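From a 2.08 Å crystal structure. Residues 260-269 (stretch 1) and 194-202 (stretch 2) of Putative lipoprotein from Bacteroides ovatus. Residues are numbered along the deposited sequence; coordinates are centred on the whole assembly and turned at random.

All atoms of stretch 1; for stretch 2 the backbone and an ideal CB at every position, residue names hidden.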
# COMPACT_ATOMS: atom_id res chain seq x y z
N ASP A 260 3.21 11.47 -11.80
CA ASP A 260 3.81 12.81 -11.83
C ASP A 260 4.93 12.85 -10.80
O ASP A 260 4.65 12.96 -9.60
CB ASP A 260 2.75 13.90 -11.57
CG ASP A 260 3.21 15.35 -11.75
OD1 ASP A 260 4.43 15.59 -11.77
OD2 ASP A 260 2.35 16.25 -11.81
N LYS A 261 6.21 12.75 -11.26
CA LYS A 261 7.34 12.71 -10.34
C LYS A 261 7.77 14.12 -9.94
O LYS A 261 8.59 14.26 -9.04
CB LYS A 261 8.53 11.95 -10.98
CG LYS A 261 9.28 12.72 -12.12
CD LYS A 261 10.50 11.93 -12.55
CE LYS A 261 11.29 12.59 -13.66
NZ LYS A 261 12.26 11.61 -14.25
N ALA A 262 7.22 15.16 -10.57
CA ALA A 262 7.68 16.54 -10.41
C ALA A 262 6.92 17.41 -9.37
O ALA A 262 7.20 18.60 -9.26
CB ALA A 262 7.70 17.23 -11.77
N GLN A 263 6.04 16.83 -8.59
CA GLN A 263 5.32 17.60 -7.57
C GLN A 263 6.22 17.86 -6.36
O GLN A 263 7.07 17.03 -6.07
CB GLN A 263 4.03 16.88 -7.15
CG GLN A 263 2.96 16.89 -8.25
CD GLN A 263 2.52 18.27 -8.70
OE1 GLN A 263 2.20 19.15 -7.89
NE2 GLN A 263 2.55 18.51 -10.01
N ALA A 264 6.03 18.99 -5.65
CA ALA A 264 6.84 19.34 -4.48
C ALA A 264 6.85 18.26 -3.37
O ALA A 264 7.92 17.96 -2.82
CB ALA A 264 6.35 20.65 -3.89
N GLU A 265 5.69 17.65 -3.08
CA GLU A 265 5.50 16.65 -2.00
C GLU A 265 6.06 15.26 -2.35
O GLU A 265 6.16 14.40 -1.47
CB GLU A 265 4.01 16.52 -1.65
CG GLU A 265 3.12 16.09 -2.82
CD GLU A 265 2.50 17.21 -3.62
OE1 GLU A 265 3.17 18.24 -3.87
OE2 GLU A 265 1.32 17.05 -4.01
N GLY A 266 6.39 15.04 -3.62
CA GLY A 266 6.91 13.75 -4.05
C GLY A 266 6.20 13.30 -5.30
O GLY A 266 5.58 14.13 -5.98
N THR A 267 6.28 11.99 -5.63
CA THR A 267 5.64 11.40 -6.83
C THR A 267 4.13 11.24 -6.60
O THR A 267 3.71 10.64 -5.61
CB THR A 267 6.32 10.06 -7.20
OG1 THR A 267 7.72 10.29 -7.32
CG2 THR A 267 5.78 9.47 -8.52
N VAL A 268 3.31 11.79 -7.50
CA VAL A 268 1.85 11.69 -7.33
C VAL A 268 1.30 10.71 -8.38
O VAL A 268 1.43 10.96 -9.58
CB VAL A 268 1.14 13.07 -7.36
CG1 VAL A 268 -0.39 12.92 -7.26
CG2 VAL A 268 1.68 13.99 -6.25
N ILE A 269 0.70 9.60 -7.92
CA ILE A 269 0.18 8.53 -8.76
C ILE A 269 -1.34 8.48 -8.66
O ILE A 269 -1.88 8.37 -7.56
CB ILE A 269 0.83 7.16 -8.34
CG1 ILE A 269 2.37 7.23 -8.51
CG2 ILE A 269 0.24 5.97 -9.16
CD1 ILE A 269 3.16 6.09 -7.96
N UNK A 194 -5.43 7.06 -5.57
CA UNK A 194 -4.04 7.43 -5.81
C UNK A 194 -3.18 7.39 -4.57
O UNK A 194 -3.64 7.04 -3.47
CB UNK A 194 -3.98 8.83 -6.42
N UNK A 195 -1.93 7.81 -4.74
CA UNK A 195 -0.99 7.84 -3.64
C UNK A 195 0.04 8.91 -3.93
O UNK A 195 0.39 9.15 -5.08
CB UNK A 195 -0.33 6.48 -3.43
N UNK A 196 0.48 9.56 -2.90
CA UNK A 196 1.60 10.46 -2.92
C UNK A 196 2.73 9.67 -2.27
O UNK A 196 2.57 9.22 -1.13
CB UNK A 196 1.31 11.78 -2.20
N UNK A 197 3.85 9.49 -2.98
CA UNK A 197 5.05 8.87 -2.43
C UNK A 197 5.84 10.02 -1.86
O UNK A 197 6.67 10.63 -2.54
CB UNK A 197 5.84 8.08 -3.47
N UNK A 198 5.47 10.39 -0.63
CA UNK A 198 5.98 11.54 0.09
C UNK A 198 7.51 11.52 0.21
O UNK A 198 8.09 10.52 0.65
CB UNK A 198 5.35 11.60 1.48
N UNK A 199 8.13 12.62 -0.22
CA UNK A 199 9.58 12.75 -0.19
C UNK A 199 10.30 12.11 -1.37
O UNK A 199 11.50 12.32 -1.52
CB UNK A 199 10.11 12.14 1.11
N UNK A 200 9.58 11.33 -2.23
CA UNK A 200 10.25 10.76 -3.39
C UNK A 200 10.30 11.81 -4.51
O UNK A 200 9.46 11.81 -5.40
CB UNK A 200 9.54 9.49 -3.86
N UNK A 201 11.26 12.73 -4.40
CA UNK A 201 11.44 13.87 -5.31
C UNK A 201 11.90 13.43 -6.71
O UNK A 201 12.49 12.37 -6.87
CB UNK A 201 12.46 14.85 -4.72
N UNK A 202 11.63 14.29 -7.72
CA UNK A 202 11.99 14.03 -9.13
C UNK A 202 13.52 13.84 -9.29
O UNK A 202 13.94 13.00 -10.07
CB UNK A 202 11.51 15.18 -10.02

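Residues 266-269 and 194-198 run as antiparallel neighbours, their axes 171° apart and 4.6 Å at closest approach. At position 194 the ideal CB points toward stretch 1 and would lie 2.4 Å from Ile 269 O, a clash. Nothing larger than hydrogen fits, and the residue is Gly 194, whose CA comes within 2.9 Å of Ile 269 O.

Position 195 forms a hydrogen-bonded pair with Ile 269, and its CB projects to the face that carries Thr 267 and Ile 269. The extended backbone and the adjacent aliphatic chain suit a branched or other apolar residue. It is Val 195, in rotamer p; its CG1 packs 4.0 Å from Ile 269 CB, while Val 195 N donates to Ile 269 O and Ile 269 N to Val 195 O, both at 2.9 Å.

Position 196 turns to the other face, where the ideal CB is 4.6 Å from Val 268 CG2 and 4.7 Å from Glu 265 CG. Both are aliphatic carbons, so valine, isoleucine or leucine would all be reasonable. Val 196 places CG1 3.6 Å from Glu 265 CG and CG2 4.0 Å from Val 268 CG2.

Position 197 returns to the face of Thr 267 and Ile 269. A long apolar chain could reach the isoleucine tip, and Leu 197 does so, with CD1 3.8 Å from Ile 269 CD1. Its N donates to Thr 267 O (2.9 Å); the return bond from Thr 267 N to Leu 197 O is weak at 3.4 Å.

At 198 the CB leads away overall, leaving the choice wide, polar residues included. Asp 198 contributes mainly through its backbone, its CA lying 3.3 Å from Glu 265 O.

Position 199 has phi 83°, which favours glycine. Gly 199 sits within the type II turn spanning 197-200, and its N donates to Glu 265 O at 2.9 Å.

The CB of 200 points sideways, 4.0 Å from Thr 267 OG1, so a range of medium-sized chains could be placed. Leu 200 brings CD2 to 3.8 Å from Thr 267 OG1, a hydroxyl that donates to Leu 200 O at 3.0 Å.

Position 201 faces away and meets no atom of stretch 1 near its CB; a long polar chain is as suitable as most. It is Lys 201.

At 202 the CB points toward stretch 1, a tight 3.2 Å from Lys 261 O, favouring a small residue. Ser 202 fits, its CB 3.9 Å from Lys 261 CG, and a water accepts from Ser 202 N while donating to Lys 261 O and Gln 263 O.

Stretch 2, residues 194-202: GVVLDGLKS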
# COMPACT_ATOMS: atom_id res chain seq x y z
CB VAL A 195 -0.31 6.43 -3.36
CG1 VAL A 195 0.54 5.95 -4.54
CG2 VAL A 195 0.51 6.43 -2.06
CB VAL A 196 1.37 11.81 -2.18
CG1 VAL A 196 2.66 12.62 -2.15
CG2 VAL A 196 0.21 12.61 -2.78
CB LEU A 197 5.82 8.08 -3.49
CG LEU A 197 5.06 6.97 -4.21
CD1 LEU A 197 5.89 6.44 -5.32
CD2 LEU A 197 4.60 5.88 -3.24
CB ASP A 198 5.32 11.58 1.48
CG ASP A 198 5.22 12.97 2.06
OD1 ASP A 198 6.27 13.60 2.24
OD2 ASP A 198 4.09 13.43 2.29
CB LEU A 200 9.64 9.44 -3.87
CG LEU A 200 10.58 8.66 -4.81
CD1 LEU A 200 11.77 8.02 -4.05
CD2 LEU A 200 9.84 7.67 -5.61
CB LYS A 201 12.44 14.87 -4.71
CG LYS A 201 12.05 15.32 -3.30
CD LYS A 201 12.76 16.59 -2.91
CE LYS A 201 12.91 16.72 -1.41
NZ LYS A 201 14.30 16.41 -0.98
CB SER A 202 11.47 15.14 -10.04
OG SER A 202 12.02 16.41 -9.72
O HOH W 1 9.10 15.93 -7.04
O HOH W 2 14.47 13.30 -12.58
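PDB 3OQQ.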